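Local coordinates for protein xylan esterase 1 (Thermoanaerobacterium sp. 'JW/SL YS485', PDB 3FCY) that probably removes acetyl groups from xylan and related esters as a family CE7 alpha/beta hydrolase, and binds calcium, at residues G42-P47 with S235-V240; R91-H96 with Q148-G153; E230-S235 with S304-A309. All coordinates share one frame; numbering follows the deposited sequence.

Contact 1 (G42-P47 with S235-V240); sequences GTNPCP and SDYKRV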
loop_
_atom_site.group_PDB
_atom_site.type_symbol
_atom_site.label_atom_id
_atom_site.label_comp_id
_atom_site.label_asym_id
_atom_site.label_seq_id
_atom_site.Cartn_x
_atom_site.Cartn_y
_atom_site.Cartn_z
ATOM N N GLY A 42 11.828 -30.670 -3.995
ATOM C CA GLY A 42 10.432 -30.608 -3.596
ATOM C C GLY A 42 10.120 -30.965 -2.159
ATOM O O GLY A 42 10.928 -31.591 -1.466
ATOM N N THR A 43 8.929 -30.570 -1.716
ATOM C CA THR A 43 8.487 -30.829 -0.350
ATOM C C THR A 43 7.103 -31.467 -0.298
ATOM O O THR A 43 6.837 -32.308 0.559
ATOM C CB THR A 43 8.445 -29.521 0.480
ATOM O OG1 THR A 43 9.731 -28.889 0.447
ATOM C CG2 THR A 43 8.069 -29.818 1.931
ATOM N N ASN A 44 6.218 -31.068 -1.206
ATOM C CA ASN A 44 4.865 -31.615 -1.211
ATOM C C ASN A 44 4.897 -33.127 -1.414
ATOM O O ASN A 44 5.599 -33.627 -2.290
ATOM C CB ASN A 44 4.020 -30.976 -2.313
ATOM C CG ASN A 44 2.536 -31.074 -2.029
ATOM O OD1 ASN A 44 1.987 -30.270 -1.274
ATOM N ND2 ASN A 44 1.882 -32.074 -2.610
ATOM N N PRO A 45 4.132 -33.875 -0.603
ATOM C CA PRO A 45 4.102 -35.334 -0.727
ATOM C C PRO A 45 3.550 -35.807 -2.070
ATOM O O PRO A 45 2.977 -35.028 -2.833
ATOM C CB PRO A 45 3.209 -35.765 0.435
ATOM C CG PRO A 45 3.405 -34.670 1.446
ATOM C CD PRO A 45 3.375 -33.436 0.581
ATOM N N CYS A 46 3.742 -37.092 -2.348
ATOM C CA CYS A 46 3.254 -37.711 -3.572
ATOM C C CYS A 46 2.485 -38.957 -3.149
ATOM O O CYS A 46 3.044 -39.852 -2.520
ATOM C CB CYS A 46 4.421 -38.107 -4.478
ATOM S SG CYS A 46 3.908 -38.811 -6.064
ATOM N N PRO A 47 1.186 -39.025 -3.478
ATOM C CA PRO A 47 0.387 -40.195 -3.101
ATOM C C PRO A 47 1.064 -41.503 -3.508
ATOM O O PRO A 47 1.734 -41.570 -4.539
ATOM C CB PRO A 47 -0.925 -39.970 -3.845
ATOM C CG PRO A 47 -1.031 -38.475 -3.890
ATOM C CD PRO A 47 0.378 -38.064 -4.249
ATOM N N SER A 235 2.893 -26.303 -8.600
ATOM C CA SER A 235 3.999 -27.173 -8.242
ATOM C C SER A 235 4.457 -27.045 -6.797
ATOM O O SER A 235 4.618 -25.937 -6.284
ATOM C CB SER A 235 5.189 -26.887 -9.164
ATOM O OG SER A 235 6.357 -27.575 -8.740
ATOM N N ASP A 236 4.649 -28.186 -6.136
ATOM C CA ASP A 236 5.174 -28.192 -4.775
ATOM C C ASP A 236 4.348 -27.329 -3.812
ATOM O O ASP A 236 4.885 -26.467 -3.122
ATOM C CB ASP A 236 6.617 -27.686 -4.853
ATOM C CG ASP A 236 7.486 -28.169 -3.715
ATOM O OD1 ASP A 236 7.078 -29.076 -2.962
ATOM O OD2 ASP A 236 8.602 -27.632 -3.591
ATOM N N TYR A 237 3.044 -27.583 -3.764
ATOM C CA TYR A 237 2.126 -26.826 -2.908
ATOM C C TYR A 237 2.609 -26.590 -1.477
ATOM O O TYR A 237 2.654 -25.450 -1.022
ATOM C CB TYR A 237 0.758 -27.515 -2.891
ATOM C CG TYR A 237 0.134 -27.627 -4.269
ATOM C CD1 TYR A 237 -0.278 -26.490 -4.970
ATOM C CD2 TYR A 237 -0.021 -28.869 -4.883
ATOM C CE1 TYR A 237 -0.825 -26.592 -6.251
ATOM C CE2 TYR A 237 -0.566 -28.982 -6.158
ATOM C CZ TYR A 237 -0.965 -27.844 -6.835
ATOM O OH TYR A 237 -1.493 -27.972 -8.095
ATOM N N LYS A 238 2.973 -27.660 -0.775
ATOM C CA LYS A 238 3.444 -27.559 0.609
ATOM C C LYS A 238 4.578 -26.545 0.784
ATOM O O LYS A 238 4.625 -25.815 1.781
ATOM C CB LYS A 238 3.899 -28.938 1.100
ATOM C CG LYS A 238 4.437 -28.990 2.540
ATOM C CD LYS A 238 3.329 -28.885 3.579
ATOM C CE LYS A 238 3.782 -29.392 4.954
ATOM N NZ LYS A 238 4.945 -28.650 5.528
ATOM N N ARG A 239 5.493 -26.502 -0.180
ATOM C CA ARG A 239 6.616 -25.572 -0.121
ATOM C C ARG A 239 6.114 -24.130 -0.096
ATOM O O ARG A 239 6.587 -23.311 0.692
ATOM C CB ARG A 239 7.540 -25.775 -1.325
ATOM C CG ARG A 239 8.682 -24.776 -1.416
ATOM C CD ARG A 239 9.604 -24.840 -0.205
ATOM N NE ARG A 239 10.740 -23.937 -0.364
ATOM C CZ ARG A 239 11.630 -23.668 0.586
ATOM N NH1 ARG A 239 11.526 -24.239 1.780
ATOM N NH2 ARG A 239 12.625 -22.823 0.344
ATOM N N VAL A 240 5.160 -23.825 -0.968
ATOM C CA VAL A 240 4.588 -22.482 -1.032
ATOM C C VAL A 240 4.039 -22.092 0.342
ATOM O O VAL A 240 4.265 -20.982 0.826
ATOM C CB VAL A 240 3.429 -22.416 -2.056
ATOM C CG1 VAL A 240 2.824 -21.013 -2.073
ATOM C CG2 VAL A 240 3.929 -22.799 -3.441
#
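Asp236 OD1 is gripped by two successive backbone amides of the facing loop. Thr43 N donates to Asp236 OD1 at 2.7 Å. Asn44 N donates to Asp236 OD1 at 2.8 Å. Asp236 stands at the N-cap position of helix 237-242, in an alpha/beta hydrolase fold, but its side chain makes no capping bond. It reaches across to the loop between helices 34-37 and 50-62 instead. The two amides arrive differently. Asn44 N meets OD1 nearly along the C-O axis, with an almost straight bond of 173°. Thr43 N comes from the syn side, a little out of the carboxylate plane. The other oxygen, OD2, is hydrogen-bonded to Tyr40 OH. Two amide donors on OD1 probably favour the anion.

Asn44 returns the link to the start of the helix. Its CG is anti to the backbone N (chi1 -157°), which brings Asn44 OD1 to Lys238 N at 2.8 Å. This bond is less straight, and the donor is tilted from the carbonyl plane. The same OD1 sits at the edge of the Tyr237 ring, near its plane. At the other end of the amide, ND2 is bonded to Phe271 O. The loop is thus tied to the first turn of the helix and to helix 267-274.

Beside these bonds, Thr43 packs on the aliphatic part of Lys238. Lys238 bends away, and its NZ forms a salt bridge with Asp242. Its chain crosses Thr43 obliquely, with Thr43 CG2 resting 3.8 Å from Lys238 CG.

Contact 2 (R91-H96 with Q148-G153); sequences RGARIH and QSQDVG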
loop_
_atom_site.group_PDB
_atom_site.type_symbol
_atom_site.label_atom_id
_atom_site.label_comp_id
_atom_site.label_asym_id
_atom_site.label_seq_id
_atom_site.Cartn_x
_atom_site.Cartn_y
_atom_site.Cartn_z
ATOM N N ARG A 91 -16.074 -36.312 -18.293
ATOM C CA ARG A 91 -17.272 -35.830 -17.613
ATOM C C ARG A 91 -18.202 -35.036 -18.531
ATOM O O ARG A 91 -19.052 -34.277 -18.061
ATOM C CB ARG A 91 -16.891 -34.994 -16.377
ATOM C CG ARG A 91 -15.925 -35.700 -15.415
ATOM C CD ARG A 91 -16.383 -37.122 -15.094
ATOM N NE ARG A 91 -15.339 -37.930 -14.457
ATOM C CZ ARG A 91 -14.962 -37.823 -13.183
ATOM N NH1 ARG A 91 -15.539 -36.934 -12.382
ATOM N NH2 ARG A 91 -14.007 -38.614 -12.705
ATOM N N GLY A 92 -18.028 -35.215 -19.839
ATOM C CA GLY A 92 -18.872 -34.546 -20.814
ATOM C C GLY A 92 -18.657 -33.061 -21.046
ATOM O O GLY A 92 -19.470 -32.419 -21.710
ATOM N N ALA A 93 -17.572 -32.506 -20.519
ATOM C CA ALA A 93 -17.298 -31.080 -20.690
ATOM C C ALA A 93 -16.863 -30.728 -22.114
ATOM O O ALA A 93 -15.987 -31.372 -22.684
ATOM C CB ALA A 93 -16.232 -30.631 -19.696
ATOM N N ARG A 94 -17.484 -29.700 -22.680
ATOM C CA ARG A 94 -17.149 -29.252 -24.025
ATOM C C ARG A 94 -15.971 -28.281 -23.886
ATOM O O ARG A 94 -16.115 -27.203 -23.312
ATOM C CB ARG A 94 -18.360 -28.547 -24.647
ATOM C CG ARG A 94 -18.327 -28.439 -26.158
ATOM C CD ARG A 94 -18.337 -29.815 -26.829
ATOM N NE ARG A 94 -18.448 -29.691 -28.279
ATOM C CZ ARG A 94 -18.051 -30.620 -29.143
ATOM N NH1 ARG A 94 -17.512 -31.752 -28.711
ATOM N NH2 ARG A 94 -18.189 -30.410 -30.446
ATOM N N ILE A 95 -14.807 -28.675 -24.398
ATOM C CA ILE A 95 -13.601 -27.853 -24.306
ATOM C C ILE A 95 -13.370 -27.031 -25.572
ATOM O O ILE A 95 -13.653 -27.484 -26.684
ATOM C CB ILE A 95 -12.350 -28.734 -24.063
ATOM C CG1 ILE A 95 -12.624 -29.739 -22.940
ATOM C CG2 ILE A 95 -11.152 -27.859 -23.703
ATOM C CD1 ILE A 95 -12.977 -29.109 -21.594
ATOM N N HIS A 96 -12.846 -25.822 -25.401
ATOM C CA HIS A 96 -12.579 -24.943 -26.532
ATOM C C HIS A 96 -11.110 -24.565 -26.660
ATOM O O HIS A 96 -10.393 -24.443 -25.667
ATOM C CB HIS A 96 -13.432 -23.672 -26.430
ATOM C CG HIS A 96 -13.044 -22.601 -27.405
ATOM N ND1 HIS A 96 -12.054 -21.678 -27.142
ATOM C CD2 HIS A 96 -13.507 -22.312 -28.644
ATOM C CE1 HIS A 96 -11.926 -20.866 -28.176
ATOM N NE2 HIS A 96 -12.796 -21.230 -29.101
ATOM N N GLN A 148 -13.905 -20.070 -23.193
ATOM C CA GLN A 148 -15.152 -20.736 -23.549
ATOM C C GLN A 148 -15.201 -22.230 -23.250
ATOM O O GLN A 148 -15.995 -22.957 -23.849
ATOM C CB GLN A 148 -15.457 -20.506 -25.028
ATOM C CG GLN A 148 -15.800 -19.066 -25.358
ATOM C CD GLN A 148 -17.016 -18.581 -24.592
ATOM O OE1 GLN A 148 -18.097 -19.169 -24.686
ATOM N NE2 GLN A 148 -16.848 -17.503 -23.827
ATOM N N SER A 149 -14.361 -22.696 -22.333
ATOM C CA SER A 149 -14.370 -24.113 -21.983
ATOM C C SER A 149 -15.277 -24.345 -20.785
ATOM O O SER A 149 -15.289 -23.569 -19.829
ATOM C CB SER A 149 -12.957 -24.616 -21.683
ATOM O OG SER A 149 -12.206 -24.703 -22.884
ATOM N N GLN A 150 -16.028 -25.436 -20.845
ATOM C CA GLN A 150 -16.981 -25.779 -19.800
ATOM C C GLN A 150 -16.461 -26.583 -18.610
ATOM O O GLN A 150 -15.626 -27.477 -18.754
ATOM C CB GLN A 150 -18.158 -26.509 -20.460
ATOM C CG GLN A 150 -19.089 -27.271 -19.540
ATOM C CD GLN A 150 -20.156 -28.015 -20.335
ATOM O OE1 GLN A 150 -19.893 -28.495 -21.440
ATOM N NE2 GLN A 150 -21.357 -28.122 -19.773
ATOM N N ASP A 151 -16.960 -26.224 -17.429
ATOM C CA ASP A 151 -16.657 -26.908 -16.172
ATOM C C ASP A 151 -18.036 -27.401 -15.747
ATOM O O ASP A 151 -18.873 -26.610 -15.299
ATOM C CB ASP A 151 -16.100 -25.936 -15.121
ATOM C CG ASP A 151 -15.988 -26.565 -13.729
ATOM O OD1 ASP A 151 -16.092 -27.805 -13.611
ATOM O OD2 ASP A 151 -15.779 -25.817 -12.746
ATOM N N VAL A 152 -18.281 -28.697 -15.921
ATOM C CA VAL A 152 -19.573 -29.283 -15.580
ATOM C C VAL A 152 -19.823 -29.323 -14.076
ATOM O O VAL A 152 -20.933 -29.616 -13.633
ATOM C CB VAL A 152 -19.710 -30.722 -16.154
ATOM C CG1 VAL A 152 -19.669 -30.680 -17.678
ATOM C CG2 VAL A 152 -18.603 -31.615 -15.616
ATOM N N GLY A 153 -18.789 -29.019 -13.296
ATOM C CA GLY A 153 -18.929 -29.025 -11.851
ATOM C C GLY A 153 -19.373 -30.367 -11.300
ATOM O O GLY A 153 -18.861 -31.417 -11.699
#
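The start of strand 94-102, in the antiparallel part of the central sheet, is flanked here by an irregular chain that runs the opposite way. Segment 148-153 lies in the loop between strand 136-140 and helix 176-192. The directions of the touching parts differ by 176°. Around Arg94 the pairing is half backbone and half side chain. Gln150 N donates to Arg94 O at 3.0 Å. The return bond comes from the side chain: Arg94 N donates to Gln150 OE1, also at 3.0 Å. Gln150 CG is anti to its own N (chi1 165°) and the chain stays extended beyond it, which carries the amide up to Arg94. OE1 thus takes the role that a backbone carbonyl would have in a regular sheet.

Ser149 does the same one step along. Its OG accepts from His96 N at 2.8 Å, in a nearly straight bond of 172°. The same hydroxyl is bonded to Asp141 O. Next to it, Gln148 CB lies over one face of the His96 ring, 4.0 Å from His96 CG. Both ring nitrogens have other partners: ND1 meets Asp141 OD2 and NE2 meets Asp84 OD2, which should fix the turn of the ring.

At the far end, Val152 spreads its two methyls over Arg91 and Ala93. Val152 CG1 packs on Ala93 CB at 4.0 Å, while Val152 CG2 touches Arg91 CB at 3.9 Å. The whole is an irregular antiparallel flank to a strand's start, with side-chain acceptors standing in for backbone carbonyls, in the sheet of an alpha/beta hydrolase fold.

Contact 3 (E230-S235 with S304-A309); sequences EYPFLS and STVFAA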
loop_
_atom_site.group_PDB
_atom_site.type_symbol
_atom_site.label_atom_id
_atom_site.label_comp_id
_atom_site.label_asym_id
_atom_site.label_seq_id
_atom_site.Cartn_x
_atom_site.Cartn_y
_atom_site.Cartn_z
ATOM N N GLU A 230 7.310 -21.597 -18.497
ATOM C CA GLU A 230 7.740 -20.342 -17.897
ATOM C C GLU A 230 7.172 -20.158 -16.497
ATOM O O GLU A 230 5.956 -20.150 -16.311
ATOM C CB GLU A 230 7.323 -19.184 -18.803
ATOM C CG GLU A 230 7.965 -19.268 -20.175
ATOM C CD GLU A 230 7.500 -18.189 -21.126
ATOM O OE1 GLU A 230 7.571 -16.996 -20.766
ATOM O OE2 GLU A 230 7.077 -18.535 -22.245
ATOM N N TYR A 231 8.064 -19.996 -15.520
ATOM C CA TYR A 231 7.677 -19.829 -14.118
ATOM C C TYR A 231 6.380 -20.574 -13.819
ATOM O O TYR A 231 5.355 -19.970 -13.497
ATOM C CB TYR A 231 7.553 -18.335 -13.759
ATOM C CG TYR A 231 6.897 -17.435 -14.792
ATOM C CD1 TYR A 231 5.585 -16.988 -14.630
ATOM C CD2 TYR A 231 7.612 -16.975 -15.897
ATOM C CE1 TYR A 231 5.004 -16.094 -15.540
ATOM C CE2 TYR A 231 7.043 -16.087 -16.811
ATOM C CZ TYR A 231 5.742 -15.648 -16.627
ATOM O OH TYR A 231 5.190 -14.760 -17.522
ATOM N N PRO A 232 6.425 -21.914 -13.908
ATOM C CA PRO A 232 5.271 -22.786 -13.665
ATOM C C PRO A 232 4.563 -22.650 -12.322
ATOM O O PRO A 232 5.183 -22.485 -11.272
ATOM C CB PRO A 232 5.842 -24.187 -13.885
ATOM C CG PRO A 232 7.287 -24.033 -13.485
ATOM C CD PRO A 232 7.647 -22.712 -14.121
ATOM N N PHE A 233 3.241 -22.722 -12.403
ATOM C CA PHE A 233 2.325 -22.646 -11.270
ATOM C C PHE A 233 1.872 -24.100 -11.079
ATOM O O PHE A 233 2.094 -24.928 -11.965
ATOM C CB PHE A 233 1.147 -21.750 -11.680
ATOM C CG PHE A 233 0.077 -21.580 -10.631
ATOM C CD1 PHE A 233 0.375 -21.063 -9.375
ATOM C CD2 PHE A 233 -1.257 -21.853 -10.943
ATOM C CE1 PHE A 233 -0.639 -20.810 -8.449
ATOM C CE2 PHE A 233 -2.274 -21.604 -10.027
ATOM C CZ PHE A 233 -1.963 -21.081 -8.776
ATOM N N LEU A 234 1.263 -24.413 -9.937
ATOM C CA LEU A 234 0.770 -25.767 -9.650
ATOM C C LEU A 234 1.872 -26.765 -9.308
ATOM O O LEU A 234 1.789 -27.945 -9.662
ATOM C CB LEU A 234 -0.035 -26.307 -10.839
ATOM C CG LEU A 234 -1.217 -25.469 -11.337
ATOM C CD1 LEU A 234 -1.810 -26.144 -12.568
ATOM C CD2 LEU A 234 -2.269 -25.318 -10.236
ATOM N N SER A 235 2.893 -26.303 -8.600
ATOM C CA SER A 235 3.999 -27.173 -8.242
ATOM C C SER A 235 4.457 -27.045 -6.797
ATOM O O SER A 235 4.618 -25.937 -6.284
ATOM C CB SER A 235 5.189 -26.887 -9.164
ATOM O OG SER A 235 6.357 -27.575 -8.740
ATOM N N SER A 304 11.914 -21.880 -5.601
ATOM C CA SER A 304 12.102 -23.248 -5.125
ATOM C C SER A 304 11.062 -24.223 -5.681
ATOM O O SER A 304 11.380 -25.378 -5.969
ATOM C CB SER A 304 12.099 -23.286 -3.589
ATOM O OG SER A 304 10.902 -22.752 -3.047
ATOM N N THR A 305 9.821 -23.770 -5.840
ATOM C CA THR A 305 8.785 -24.651 -6.377
ATOM C C THR A 305 9.024 -24.888 -7.867
ATOM O O THR A 305 8.667 -25.935 -8.405
ATOM C CB THR A 305 7.367 -24.062 -6.185
ATOM O OG1 THR A 305 7.245 -22.843 -6.929
ATOM C CG2 THR A 305 7.108 -23.787 -4.714
ATOM N N VAL A 306 9.628 -23.909 -8.533
ATOM C CA VAL A 306 9.922 -24.035 -9.957
ATOM C C VAL A 306 11.084 -25.015 -10.145
ATOM O O VAL A 306 11.036 -25.876 -11.022
ATOM C CB VAL A 306 10.278 -22.660 -10.574
ATOM C CG1 VAL A 306 10.741 -22.825 -12.024
ATOM C CG2 VAL A 306 9.058 -21.744 -10.515
ATOM N N PHE A 307 12.119 -24.894 -9.316
ATOM C CA PHE A 307 13.254 -25.803 -9.429
ATOM C C PHE A 307 12.876 -27.222 -9.038
ATOM O O PHE A 307 13.468 -28.179 -9.530
ATOM C CB PHE A 307 14.440 -25.325 -8.588
ATOM C CG PHE A 307 15.392 -24.444 -9.345
ATOM C CD1 PHE A 307 15.261 -23.063 -9.315
ATOM C CD2 PHE A 307 16.393 -25.003 -10.132
ATOM C CE1 PHE A 307 16.113 -22.248 -10.060
ATOM C CE2 PHE A 307 17.250 -24.196 -10.883
ATOM C CZ PHE A 307 17.107 -22.817 -10.845
ATOM N N ALA A 308 11.886 -27.361 -8.163
ATOM C CA ALA A 308 11.438 -28.686 -7.750
ATOM C C ALA A 308 10.892 -29.430 -8.968
ATOM O O ALA A 308 11.161 -30.615 -9.159
ATOM C CB ALA A 308 10.358 -28.567 -6.677
ATOM N N ALA A 309 10.121 -28.730 -9.796
ATOM C CA ALA A 309 9.559 -29.347 -10.989
ATOM C C ALA A 309 10.695 -29.635 -11.962
ATOM O O ALA A 309 10.788 -30.725 -12.513
ATOM C CB ALA A 309 8.541 -28.419 -11.639
HETATM O O HOH W 1 4.789 -22.581 -8.424
#
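Ser235 OG donates to Thr305 O at 2.9 Å, and this direct bond joins the loop to helix 303-310. With chi1 at 172° the hydroxyl swings clear of its own backbone N and meets the helix carbonyl. It approaches the carbonyl tilted 31° from its plane, and Ser235 OG also touches Ala309 CB at 3.7 Å. The bond of Ala309 N to the same Thr305 O is weak, at 3.4 Å. The serine therefore adds a second donor to a helix carbonyl.

The apolar half of the contact is Pro232 against Val306. The two side chains cross at about a right angle. Pro232 CD and Val306 CG1 are 3.7 Å apart, and CG2 of the valine also reaches the proline ring. Met292 of strand 289-295 touches both residues.

One water bridges the segments. It donates to Pro232 O at 2.9 Å and to Thr305 OG1 at 2.9 Å. Thr305 OG1 is also hydrogen-bonded to Pro302 O, which helps set its rotation.

Beyond this shell, segment 230-235 leaves the end of strand 226-230 of the alpha/beta hydrolase sheet. Tyr231 meets His327, a predicted charge-relay residue, edge to face. Phe233 is joined through its backbone to Ser208, the predicted nucleophile. The Ser235 hydroxyl and the water thus give donors to buried carbonyls at Thr305 and Pro232. This ties the loop beside the predicted triad to the helix through polar bonds as well as the Pro232-Val306 packing.

Overall arrangement
Contacts 1 and 3 form one continuous region. They share Ser235, their centres are about 10 Å apart, and their segments alternate along the chain. Arg239 NE of contact 1 probably hydrogen-bonds Ser304 OG of contact 3 at 2.9 Å, while Asp236 and Gly42 pack on Ala308. Contact 3 lies nearer the predicted triad: its Tyr231 side chain is about 3 Å from that of His327. In contact 1, the Tyr237 side chain is about 11 Å from that of Ser208. Contact 2 stands apart, away from these sites. Its centre is about 28 Å from that of contact 1 and about 26 Å from that of contact 3.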